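Local coordinates for CTD kinase subunit gamma (Schizosaccharomyces pombe, PDB 5CE7), which probably acts with ctk2 to activate the kinase that hyperphosphorylates the C-terminal heptapeptide repeat domain of the largest RNA polymerase II subunit, at residues E108-L113 with D129-V134; L17-F22 with I60-D65. One frame throughout, in Å; residues are numbered along the deposited sequence.

Interaction 1 of 2, residues E108-L113 with D129-V134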
ATOM      1  N   GLU A 108      10.985  -5.518  -5.033  1.00 15.07           N
ATOM      2  CA  GLU A 108      10.459  -4.387  -4.301  1.00 14.25           C
ATOM      3  C   GLU A 108       9.176  -4.777  -3.582  1.00 15.13           C
ATOM      4  O   GLU A 108       8.916  -4.297  -2.487  1.00 17.29           O
ATOM      5  CB  GLU A 108      10.249  -3.177  -5.231  1.00 16.22           C
ATOM      6  CG  GLU A 108      11.555  -2.530  -5.772  1.00 18.95           C
ATOM      7  CD  GLU A 108      12.357  -3.423  -6.743  1.00 19.28           C
ATOM      8  OE1 GLU A 108      13.604  -3.317  -6.737  1.00 16.03           O
ATOM      9  OE2 GLU A 108      11.752  -4.202  -7.531  1.00 13.22           O
ATOM     10  N   VAL A 109       8.389  -5.669  -4.184  1.00 14.64           N
ATOM     11  CA  VAL A 109       7.171  -6.134  -3.541  1.00 14.24           C
ATOM     12  C   VAL A 109       7.550  -7.128  -2.439  1.00 17.49           C
ATOM     13  O   VAL A 109       6.936  -7.156  -1.372  1.00 16.18           O
ATOM     14  CB  VAL A 109       6.171  -6.756  -4.555  1.00 20.90           C
ATOM     15  CG1 VAL A 109       5.052  -7.494  -3.832  1.00 19.60           C
ATOM     16  CG2 VAL A 109       5.592  -5.664  -5.474  1.00 16.13           C
ATOM     17  N   ARG A 110       8.585  -7.926  -2.687  1.00 17.40           N
ATOM     18  CA  ARG A 110       9.087  -8.818  -1.648  1.00 17.32           C
ATOM     19  C   ARG A 110       9.543  -8.055  -0.411  1.00 16.38           C
ATOM     20  O   ARG A 110       9.338  -8.515   0.715  1.00 18.21           O
ATOM     21  CB  ARG A 110      10.216  -9.721  -2.172  1.00 16.07           C
ATOM     22  CG  ARG A 110       9.734 -10.747  -3.189  1.00 18.79           C
ATOM     23  CD  ARG A 110      10.774 -11.834  -3.444  1.00 22.28           C
ATOM     24  NE  ARG A 110      10.261 -12.851  -4.360  1.00 21.88           N
ATOM     25  CZ  ARG A 110      10.706 -13.063  -5.593  1.00 22.46           C
ATOM     26  NH1 ARG A 110      11.709 -12.337  -6.086  1.00 22.92           N
ATOM     27  NH2 ARG A 110      10.149 -14.020  -6.330  1.00 25.29           N
ATOM     28  N   LYS A 111      10.165  -6.898  -0.605  1.00 14.89           N
ATOM     29  CA  LYS A 111      10.634  -6.116   0.541  1.00 20.64           C
ATOM     30  C   LYS A 111       9.449  -5.668   1.391  1.00 19.20           C
ATOM     31  O   LYS A 111       9.470  -5.771   2.622  1.00 17.13           O
ATOM     32  CB  LYS A 111      11.461  -4.911   0.081  1.00 27.78           C
ATOM     33  CG  LYS A 111      11.973  -4.020   1.212  1.00 34.40           C
ATOM     34  CD  LYS A 111      11.656  -2.557   0.934  1.00 36.99           C
ATOM     35  CE  LYS A 111      12.279  -2.071  -0.379  1.00 31.85           C
ATOM     36  NZ  LYS A 111      13.705  -1.653  -0.217  1.00 31.51           N
ATOM     37  N   VAL A 112       8.405  -5.179   0.729  1.00 17.52           N
ATOM     38  CA  VAL A 112       7.208  -4.734   1.435  1.00 18.36           C
ATOM     39  C   VAL A 112       6.496  -5.895   2.137  1.00 16.90           C
ATOM     40  O   VAL A 112       6.028  -5.758   3.274  1.00 15.94           O
ATOM     41  CB  VAL A 112       6.215  -4.041   0.479  1.00 15.25           C
ATOM     42  CG1 VAL A 112       4.923  -3.702   1.218  1.00 14.21           C
ATOM     43  CG2 VAL A 112       6.855  -2.798  -0.129  1.00 16.15           C
ATOM     44  N   LEU A 113       6.406  -7.032   1.458  1.00 14.06           N
ATOM     45  CA  LEU A 113       5.707  -8.177   2.030  1.00 18.54           C
ATOM     46  C   LEU A 113       6.403  -8.650   3.302  1.00 19.53           C
ATOM     47  O   LEU A 113       5.742  -8.993   4.285  1.00 19.24           O
ATOM     48  CB  LEU A 113       5.585  -9.319   1.021  1.00 16.48           C
ATOM     49  CG  LEU A 113       4.623  -9.101  -0.138  1.00 18.27           C
ATOM     50  CD1 LEU A 113       4.677 -10.286  -1.093  1.00 16.19           C
ATOM     51  CD2 LEU A 113       3.184  -8.866   0.369  1.00 17.79           C
ATOM     52  N   ASP A 129       0.898 -16.941   0.565  1.00 23.71           N
ATOM     53  CA  ASP A 129       0.087 -16.729  -0.634  1.00 26.19           C
ATOM     54  C   ASP A 129       0.623 -15.587  -1.501  1.00 23.75           C
ATOM     55  O   ASP A 129       0.740 -15.717  -2.716  1.00 24.21           O
ATOM     56  CB  ASP A 129      -1.377 -16.436  -0.267  1.00 28.29           C
ATOM     57  CG  ASP A 129      -2.187 -17.707   0.014  1.00 35.95           C
ATOM     58  OD1 ASP A 129      -1.673 -18.824  -0.205  1.00 36.91           O
ATOM     59  OD2 ASP A 129      -3.349 -17.580   0.445  1.00 39.13           O
ATOM     60  N   ALA A 130       0.922 -14.458  -0.874  1.00 23.41           N
ATOM     61  CA  ALA A 130       1.382 -13.278  -1.604  1.00 21.06           C
ATOM     62  C   ALA A 130       2.766 -13.506  -2.214  1.00 22.17           C
ATOM     63  O   ALA A 130       3.037 -13.097  -3.346  1.00 22.07           O
ATOM     64  CB  ALA A 130       1.389 -12.065  -0.682  1.00 22.29           C
HETATM   65  N   MSE A 131       3.640 -14.166  -1.464  1.00 21.86           N
HETATM   66  CA  MSE A 131       4.972 -14.519  -1.969  1.00 20.17           C
HETATM   67  C   MSE A 131       4.891 -15.493  -3.147  1.00 23.20           C
HETATM   68  O   MSE A 131       5.671 -15.392  -4.104  1.00 20.19           O
HETATM   69  CB  MSE A 131       5.852 -15.089  -0.848  1.00 20.36           C
HETATM   70  CG  MSE A 131       6.284 -14.045   0.184  1.00 22.48           C
HETATM   71 SE   MSE A 131       7.536 -12.711  -0.542  1.00 32.34          SE
HETATM   72  CE  MSE A 131       9.097 -13.895  -0.695  1.00 28.32           C
ATOM     73  N   ALA A 132       3.947 -16.431  -3.090  1.00 20.21           N
ATOM     74  CA  ALA A 132       3.762 -17.357  -4.218  1.00 25.61           C
ATOM     75  C   ALA A 132       3.250 -16.615  -5.459  1.00 21.46           C
ATOM     76  O   ALA A 132       3.570 -16.974  -6.588  1.00 22.69           O
ATOM     77  CB  ALA A 132       2.817 -18.499  -3.844  1.00 27.58           C
ATOM     78  N   THR A 133       2.445 -15.583  -5.242  1.00 20.11           N
ATOM     79  CA  THR A 133       1.950 -14.774  -6.344  1.00 23.70           C
ATOM     80  C   THR A 133       3.096 -14.041  -7.027  1.00 22.58           C
ATOM     81  O   THR A 133       3.207 -14.057  -8.247  1.00 22.33           O
ATOM     82  CB  THR A 133       0.895 -13.752  -5.871  1.00 24.28           C
ATOM     83  OG1 THR A 133      -0.211 -14.456  -5.297  1.00 28.31           O
ATOM     84  CG2 THR A 133       0.399 -12.915  -7.046  1.00 23.50           C
ATOM     85  N   VAL A 134       3.950 -13.403  -6.230  1.00 21.96           N
ATOM     86  CA  VAL A 134       5.123 -12.731  -6.760  1.00 19.61           C
ATOM     87  C   VAL A 134       6.009 -13.692  -7.561  1.00 20.16           C
ATOM     88  O   VAL A 134       6.495 -13.351  -8.635  1.00 19.26           O
ATOM     89  CB  VAL A 134       5.959 -12.066  -5.640  1.00 16.43           C
ATOM     90  CG1 VAL A 134       7.250 -11.503  -6.204  1.00 13.99           C
ATOM     91  CG2 VAL A 134       5.148 -10.957  -4.949  1.00 14.20           C
TER
HETATM   92  O   HOH W   1       8.417 -14.997  -3.937  1.00 28.73           O
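Helices 100-118 and 124-139 run antiparallel through residues 108-113 and 129-134, their local axes 10.4 Å apart at an angle of 175°, with Arg110 and Met131 level across the pair. This is the closing helical hairpin of the right-handed superhelix formed by the noncanonical CTD-interacting domain. Its buried side is aliphatic. Val109 and Val134 pass alongside each other with reversed sense, CG1 of Val109 3.6 Å from CG2 of Val134. Leu113 sets both branches against the methyl of Ala130, its CD1 and CD2 each lying 3.8 Å from Ala130 CB, and CD1 also reaches CG2 of Val134. Val92 and Val95 of helix 88-95 adjoin this apolar seam. Nearer the surface, Met131, present as selenomethionine, folds back at both chi2 and chi3, so that SE of Met131 rests 3.8 Å from Leu113 CD1 and its CE meets Arg110 CD. The straight CG-to-NE run of Arg110 lies roughly perpendicular to the Met131 chain and brings one guanidinium face to Val134, whose CG1 sits 3.5 Å above the plane, offset toward the rim of the group. Salt bridges from its NH2 to Glu138 and Glu135 draw the group across the hairpin. An alanine in place of Arg110 would remove the cover over Val134 CG1, both charge pairs and the water contact of NE, and would probably loosen the solvent-side edge of the hairpin. That water, in the guanidinium plane, accepts from Arg110 NE at 2.9 Å and donates to Met131 O at 2.8 Å.

Interaction 2 of 2, residues L17-F22 with I60-D65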
ATOM      1  N   LEU A  17       4.291  11.400  -3.901  1.00 17.89           N
ATOM      2  CA  LEU A  17       5.066  10.205  -3.564  1.00 19.33           C
ATOM      3  C   LEU A  17       6.213   9.918  -4.533  1.00 21.34           C
ATOM      4  O   LEU A  17       6.077  10.048  -5.756  1.00 21.63           O
ATOM      5  CB  LEU A  17       4.162   8.979  -3.508  1.00 18.70           C
ATOM      6  CG  LEU A  17       3.061   8.931  -2.447  1.00 17.99           C
ATOM      7  CD1 LEU A  17       2.134   7.731  -2.733  1.00 13.91           C
ATOM      8  CD2 LEU A  17       3.639   8.882  -1.044  1.00 15.34           C
ATOM      9  N   ASN A  18       7.343   9.509  -3.971  1.00 21.14           N
ATOM     10  CA  ASN A  18       8.409   8.913  -4.764  1.00 21.83           C
ATOM     11  C   ASN A  18       8.992   7.769  -3.960  1.00 18.45           C
ATOM     12  O   ASN A  18       8.440   7.411  -2.921  1.00 15.14           O
ATOM     13  CB  ASN A  18       9.464   9.956  -5.140  1.00 23.67           C
ATOM     14  CG  ASN A  18      10.040  10.654  -3.935  1.00 24.33           C
ATOM     15  OD1 ASN A  18      10.423  10.014  -2.963  1.00 23.70           O
ATOM     16  ND2 ASN A  18      10.088  11.981  -3.983  1.00 28.64           N
ATOM     17  N   ALA A  19      10.103   7.197  -4.420  1.00 20.55           N
ATOM     18  CA  ALA A  19      10.665   6.029  -3.753  1.00 21.86           C
ATOM     19  C   ALA A  19      11.017   6.283  -2.280  1.00 23.11           C
ATOM     20  O   ALA A  19      11.005   5.356  -1.472  1.00 24.18           O
ATOM     21  CB  ALA A  19      11.886   5.473  -4.536  1.00 17.20           C
ATOM     22  N   SER A  20      11.308   7.533  -1.927  1.00 22.42           N
ATOM     23  CA  SER A  20      11.831   7.843  -0.593  1.00 25.56           C
ATOM     24  C   SER A  20      10.775   7.785   0.497  1.00 24.63           C
ATOM     25  O   SER A  20       9.650   8.251   0.309  1.00 24.34           O
ATOM     26  CB  SER A  20      12.517   9.217  -0.572  1.00 28.96           C
ATOM     27  OG  SER A  20      11.569  10.261  -0.741  1.00 35.38           O
ATOM     28  N   GLN A  21      11.142   7.213   1.638  1.00 25.56           N
ATOM     29  CA  GLN A  21      10.238   7.149   2.781  1.00 30.60           C
ATOM     30  C   GLN A  21       9.824   8.555   3.209  1.00 28.04           C
ATOM     31  O   GLN A  21       8.690   8.777   3.640  1.00 27.01           O
ATOM     32  CB  GLN A  21      10.896   6.412   3.951  1.00 36.59           C
ATOM     33  CG  GLN A  21      10.251   5.073   4.300  1.00 47.91           C
ATOM     34  CD  GLN A  21      10.692   3.940   3.377  1.00 55.82           C
ATOM     35  OE1 GLN A  21      11.703   3.278   3.628  1.00 60.94           O
ATOM     36  NE2 GLN A  21       9.932   3.712   2.307  1.00 54.89           N
ATOM     37  N   PHE A  22      10.756   9.497   3.086  1.00 24.44           N
ATOM     38  CA  PHE A  22      10.497  10.911   3.337  1.00 24.51           C
ATOM     39  C   PHE A  22       9.239  11.463   2.636  1.00 25.22           C
ATOM     40  O   PHE A  22       8.535  12.314   3.190  1.00 25.40           O
ATOM     41  CB  PHE A  22      11.739  11.733   2.942  1.00 29.83           C
ATOM     42  CG  PHE A  22      11.496  13.214   2.859  1.00 41.19           C
ATOM     43  CD1 PHE A  22      11.581  14.011   3.990  1.00 47.66           C
ATOM     44  CD2 PHE A  22      11.187  13.813   1.647  1.00 44.63           C
ATOM     45  CE1 PHE A  22      11.353  15.381   3.912  1.00 50.86           C
ATOM     46  CE2 PHE A  22      10.962  15.180   1.563  1.00 48.68           C
ATOM     47  CZ  PHE A  22      11.043  15.964   2.695  1.00 49.39           C
ATOM     48  N   ILE A  60       3.197   3.561  -4.381  1.00 13.69           N
ATOM     49  CA  ILE A  60       2.026   3.390  -3.524  1.00 14.43           C
ATOM     50  C   ILE A  60       2.158   2.174  -2.607  1.00 11.94           C
ATOM     51  O   ILE A  60       1.729   2.209  -1.462  1.00 14.62           O
ATOM     52  CB  ILE A  60       0.717   3.318  -4.343  1.00 17.56           C
ATOM     53  CG1 ILE A  60       0.413   4.697  -4.945  1.00 19.25           C
ATOM     54  CG2 ILE A  60      -0.431   2.861  -3.443  1.00 20.25           C
ATOM     55  CD1 ILE A  60      -0.639   4.692  -6.043  1.00 22.79           C
HETATM   56  N   MSE A  61       2.763   1.102  -3.109  1.00 13.15           N
HETATM   57  CA  MSE A  61       3.100  -0.058  -2.275  1.00 17.38           C
HETATM   58  C   MSE A  61       4.043   0.336  -1.124  1.00 17.21           C
HETATM   59  O   MSE A  61       3.856  -0.084   0.018  1.00 12.92           O
HETATM   60  CB  MSE A  61       3.744  -1.139  -3.145  1.00  8.81           C
HETATM   61  CG  MSE A  61       3.950  -2.535  -2.491  1.00 31.35           C
HETATM   62 SE   MSE A  61       2.232  -3.374  -1.973  1.00 57.03          SE
HETATM   63  CE  MSE A  61       2.455  -5.082  -2.885  1.00 52.92           C
ATOM     64  N   TYR A  62       5.057   1.140  -1.421  1.00 15.56           N
ATOM     65  CA  TYR A  62       5.941   1.627  -0.357  1.00 15.81           C
ATOM     66  C   TYR A  62       5.133   2.459   0.634  1.00 12.71           C
ATOM     67  O   TYR A  62       5.274   2.299   1.848  1.00 15.47           O
ATOM     68  CB  TYR A  62       7.057   2.504  -0.913  1.00 12.72           C
ATOM     69  CG  TYR A  62       8.009   1.837  -1.860  1.00 15.01           C
ATOM     70  CD1 TYR A  62       8.305   0.481  -1.765  1.00 16.72           C
ATOM     71  CD2 TYR A  62       8.639   2.582  -2.853  1.00 23.59           C
ATOM     72  CE1 TYR A  62       9.215  -0.114  -2.649  1.00 20.86           C
ATOM     73  CE2 TYR A  62       9.533   2.002  -3.730  1.00 23.59           C
ATOM     74  CZ  TYR A  62       9.817   0.660  -3.623  1.00 21.66           C
ATOM     75  OH  TYR A  62      10.707   0.115  -4.520  1.00 23.50           O
ATOM     76  N   PHE A  63       4.314   3.372   0.115  1.00 10.57           N
ATOM     77  CA  PHE A  63       3.457   4.205   0.972  1.00 13.10           C
ATOM     78  C   PHE A  63       2.573   3.373   1.913  1.00 13.79           C
ATOM     79  O   PHE A  63       2.372   3.724   3.087  1.00 14.83           O
ATOM     80  CB  PHE A  63       2.548   5.118   0.134  1.00 13.74           C
ATOM     81  CG  PHE A  63       1.423   5.724   0.936  1.00 11.70           C
ATOM     82  CD1 PHE A  63       1.694   6.667   1.920  1.00 11.84           C
ATOM     83  CD2 PHE A  63       0.113   5.325   0.737  1.00 15.86           C
ATOM     84  CE1 PHE A  63       0.672   7.208   2.682  1.00 12.46           C
ATOM     85  CE2 PHE A  63      -0.922   5.868   1.492  1.00 13.45           C
ATOM     86  CZ  PHE A  63      -0.634   6.814   2.467  1.00 11.91           C
ATOM     87  N   VAL A  64       2.018   2.288   1.380  1.00 13.11           N
ATOM     88  CA  VAL A  64       1.192   1.371   2.167  1.00 14.32           C
ATOM     89  C   VAL A  64       2.002   0.785   3.323  1.00 14.38           C
ATOM     90  O   VAL A  64       1.496   0.593   4.420  1.00 14.81           O
ATOM     91  CB  VAL A  64       0.635   0.230   1.272  1.00 21.44           C
ATOM     92  CG1 VAL A  64       0.282  -0.997   2.097  1.00 25.80           C
ATOM     93  CG2 VAL A  64      -0.552   0.728   0.454  1.00 19.78           C
ATOM     94  N   ASP A  65       3.266   0.490   3.065  1.00 18.75           N
ATOM     95  CA  ASP A  65       4.158  -0.020   4.106  1.00 22.32           C
ATOM     96  C   ASP A  65       4.369   1.066   5.172  1.00 15.94           C
ATOM     97  O   ASP A  65       4.228   0.818   6.364  1.00 16.68           O
ATOM     98  CB  ASP A  65       5.485  -0.436   3.465  1.00 23.73           C
ATOM     99  CG  ASP A  65       6.367  -1.272   4.385  1.00 26.01           C
ATOM    100  OD1 ASP A  65       5.942  -1.669   5.483  1.00 23.82           O
ATOM    101  OD2 ASP A  65       7.501  -1.559   3.975  1.00 31.73           O
TER
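Residues 17-22, in the loop between helices 3-14 and 25-33, lie against one side of helix 54-73 at residues 60-65, where Leu17 supplies most of the apolar contact. Its CB leaves the backbone toward the helix, and CG stands anti to the carbonyl carbon (chi1 -64°), which carries the fork into the groove between Ile60 and Phe63. CD1 makes the closest approaches, 3.9 Å from Phe63 CB and 4.1 Å from Ile60 CG1; the leucine and isoleucine chains as a whole lie nearly perpendicular. The second branch, CD2, stays beside Phe63, near CB and oblique to the ring, 4.2 Å from CD1 of Phe63. Pro27 of helix 25-33 touches both Leu17 and Phe63, so the leucine is gripped by two helices.

Further along, the contact thins and becomes partly exposed. Ala19 meets the CD2-CE2 side of Tyr62, its carbonyl O approaching Tyr62 CD2 obliquely at 3.9 Å and its CB lying 4.3 Å from Tyr62 CE2. Gln21 only skirts CB of Tyr62 with its amide nitrogen, which is hydrogen-bonded to Gln24 OE1 and weakly to a bound buffer molecule.

The bend presenting Ala19 is held from behind by Asn18, whose CB is directed away from the helix. Its OD1 accepts two bonds in the plane of its amide carbonyl: one from Ser20 N at 2.8 Å, with an N-H...O angle of 148°, and a very short one from Ser20 OG at 2.5 Å, aligned with a lone pair. Ser23 OG adds bonds to Asn18 N and Ser20 O. The arrangement is an Asx turn within an interhelical loop, packed by its leading leucine onto a long helix of the superhelical domain.

In the fold
From the N terminus, the chain leaves helix 3-14, forms the loop holding residues 17-22, and passes through helices 25-33 and 38-51 before helix 54-73 returns to that loop, closing interaction 2. Interaction 1 opens later and closes a shorter excursion, between helices 100-118 and 124-139. The two are in series, neither nested nor crossed, with centres about 16 Å apart. Helix 54-73 joins them: Tyr62, which also borders the loop, and Met61 pack against Val109, Val112 and Glu108 of helix 100-118, while Asp65 OD1 is hydrogen-bonded to Ser115 OG and forms a salt bridge with Lys119. A layered path thus runs from the N-terminal loop to the C-terminal hairpin.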